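Putative esterase/lipase/thioesterase (Silicibacter sp., PDB 2PBL) is a putative esterase, lipase or thioesterase of the alpha/beta-hydrolase fold, probably cleaving ester or thioester bonds. Local coordinates at residues A[6-11]-A[216-221]. Residues are numbered along the deposited sequence; the frame is centred on the assembly and turned at random.
Sequences DAYANG and RPAFLD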
loop_
_atom_site.group_PDB
_atom_site.type_symbol
_atom_site.label_atom_id
_atom_site.label_comp_id
_atom_site.label_asym_id
_atom_site.label_seq_id
_atom_site.Cartn_x
_atom_site.Cartn_y
_atom_site.Cartn_z
ATOM N N ASP A 6 12.582 6.493 -17.568
ATOM C CA ASP A 6 11.545 5.982 -18.464
ATOM C C ASP A 6 11.005 4.618 -17.982
ATOM O O ASP A 6 9.813 4.373 -18.071
ATOM C CB ASP A 6 12.074 5.834 -19.892
ATOM C CG ASP A 6 11.005 5.335 -20.849
ATOM O OD1 ASP A 6 9.961 6.003 -21.011
ATOM O OD2 ASP A 6 11.216 4.265 -21.432
ATOM N N ALA A 7 11.906 3.756 -17.505
ATOM C CA ALA A 7 11.585 2.421 -16.976
ATOM C C ALA A 7 10.575 2.471 -15.811
ATOM O O ALA A 7 9.648 1.659 -15.749
ATOM C CB ALA A 7 12.841 1.735 -16.542
ATOM N N TYR A 8 10.727 3.456 -14.920
ATOM C CA TYR A 8 9.811 3.626 -13.783
ATOM C C TYR A 8 8.612 4.569 -14.014
ATOM O O TYR A 8 7.810 4.829 -13.114
ATOM C CB TYR A 8 10.633 3.991 -12.520
ATOM C CG TYR A 8 11.291 2.769 -12.009
ATOM C CD1 TYR A 8 12.568 2.388 -12.460
ATOM C CD2 TYR A 8 10.621 1.917 -11.128
ATOM C CE1 TYR A 8 13.165 1.220 -12.033
ATOM C CE2 TYR A 8 11.216 0.766 -10.701
ATOM C CZ TYR A 8 12.486 0.405 -11.158
ATOM O OH TYR A 8 13.072 -0.770 -10.769
ATOM N N ALA A 9 8.459 5.064 -15.243
ATOM C CA ALA A 9 7.381 5.965 -15.555
ATOM C C ALA A 9 6.173 5.111 -15.885
ATOM O O ALA A 9 6.235 4.312 -16.830
ATOM C CB ALA A 9 7.771 6.854 -16.738
ATOM N N ASN A 10 5.101 5.241 -15.104
ATOM C CA ASN A 10 3.872 4.509 -15.365
ATOM C C ASN A 10 2.913 5.238 -16.288
ATOM O O ASN A 10 2.529 4.712 -17.333
ATOM C CB ASN A 10 3.181 4.140 -14.044
ATOM C CG ASN A 10 4.012 3.170 -13.202
ATOM O OD1 ASN A 10 4.386 2.070 -13.657
ATOM N ND2 ASN A 10 4.322 3.588 -11.958
ATOM N N GLY A 11 2.515 6.437 -15.879
ATOM C CA GLY A 11 1.585 7.279 -16.633
ATOM C C GLY A 11 1.825 7.422 -18.123
ATOM O O GLY A 11 0.893 7.328 -18.898
ATOM N N ARG A 216 4.660 -1.985 -16.576
ATOM C CA ARG A 216 6.038 -1.701 -16.995
ATOM C C ARG A 216 6.909 -2.888 -16.631
ATOM O O ARG A 216 6.722 -3.506 -15.561
ATOM C CB ARG A 216 6.585 -0.446 -16.285
ATOM C CG ARG A 216 5.784 0.833 -16.449
ATOM C CD ARG A 216 5.823 1.306 -17.880
ATOM N NE ARG A 216 7.177 1.729 -18.228
ATOM C CZ ARG A 216 7.739 1.520 -19.409
ATOM N NH1 ARG A 216 8.955 1.944 -19.632
ATOM N NH2 ARG A 216 7.099 0.867 -20.365
ATOM N N PRO A 217 7.826 -3.267 -17.525
ATOM C CA PRO A 217 8.774 -4.321 -17.199
ATOM C C PRO A 217 9.428 -4.188 -15.801
ATOM O O PRO A 217 9.598 -5.206 -15.110
ATOM C CB PRO A 217 9.827 -4.155 -18.296
ATOM C CG PRO A 217 9.047 -3.739 -19.442
ATOM C CD PRO A 217 8.033 -2.794 -18.920
ATOM N N ALA A 218 9.786 -2.962 -15.428
ATOM C CA ALA A 218 10.388 -2.662 -14.105
ATOM C C ALA A 218 9.487 -3.170 -12.952
ATOM O O ALA A 218 9.975 -3.731 -11.977
ATOM C CB ALA A 218 10.584 -1.194 -13.972
ATOM N N PHE A 219 8.185 -2.953 -13.063
ATOM C CA PHE A 219 7.245 -3.419 -12.025
ATOM C C PHE A 219 7.046 -4.919 -12.012
ATOM O O PHE A 219 6.856 -5.501 -10.939
ATOM C CB PHE A 219 5.933 -2.647 -12.028
ATOM C CG PHE A 219 6.064 -1.311 -11.363
ATOM C CD1 PHE A 219 6.506 -0.192 -12.078
ATOM C CD2 PHE A 219 5.846 -1.178 -10.001
ATOM C CE1 PHE A 219 6.652 1.031 -11.445
ATOM C CE2 PHE A 219 6.037 0.043 -9.362
ATOM C CZ PHE A 219 6.422 1.141 -10.073
ATOM N N LEU A 220 7.056 -5.547 -13.184
ATOM C CA LEU A 220 7.017 -6.984 -13.240
ATOM C C LEU A 220 8.273 -7.562 -12.581
ATOM O O LEU A 220 8.210 -8.572 -11.852
ATOM C CB LEU A 220 6.882 -7.461 -14.704
ATOM C CG LEU A 220 5.548 -7.147 -15.358
ATOM C CD1 LEU A 220 5.607 -7.521 -16.836
ATOM C CD2 LEU A 220 4.421 -7.883 -14.665
ATOM N N ASP A 221 9.408 -6.910 -12.796
ATOM C CA ASP A 221 10.666 -7.328 -12.180
ATOM C C ASP A 221 10.636 -7.143 -10.643
ATOM O O ASP A 221 10.957 -8.053 -9.887
ATOM C CB ASP A 221 11.848 -6.540 -12.765
ATOM C CG ASP A 221 12.083 -6.862 -14.236
ATOM O OD1 ASP A 221 11.463 -7.838 -14.699
ATOM O OD2 ASP A 221 12.829 -6.118 -14.929
HETATM O O HOH W 1 10.189 -0.733 -17.304
HETATM O O HOH W 2 3.627 -0.505 -14.079
#
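The type I beta turn from Asp6 to Ala9 meets the N-terminal end of helix 217-230, bringing the CA atoms of Ala7 and Ala218 to 6.0 Å, with Arg216 at the N-cap position. Arg216 is bent at chi2 and chi3 (both -67°), which carries NE to within 3.1 Å of Ala9 O; farther out, NH1 donates to Asp6 O at 3.0 Å from above the carbonyl plane. That oxygen also accepts Ala9 N from the opposite face. Asp6 OD2 adds a long salt bridge to NH1, while OD1 is hydrogen-bonded to Tyr13 OH. An alanine in place of Arg216 would probably cost Asp6 O its second donor and OD2 the long salt bridge. In this alpha/beta-hydrolase fold the contact ties the N-terminal loop to the helix between strands 206-212 and 233-237, beside a probable Ser137-His242-Glu215 triad: Asn10 and Phe219 both touch His242. Ala218 CB sits over one face of the Tyr8 ring, 3.9 Å from its centroid, and Tyr8 forms an offset edge-to-face pair with Phe219, planes at 65°. Asn10 OD1 lies 3.3 Å from Phe219 CE1 and accepts from a water bound by Arg216 N; a second water bridges Ala7 O and Ala218 N.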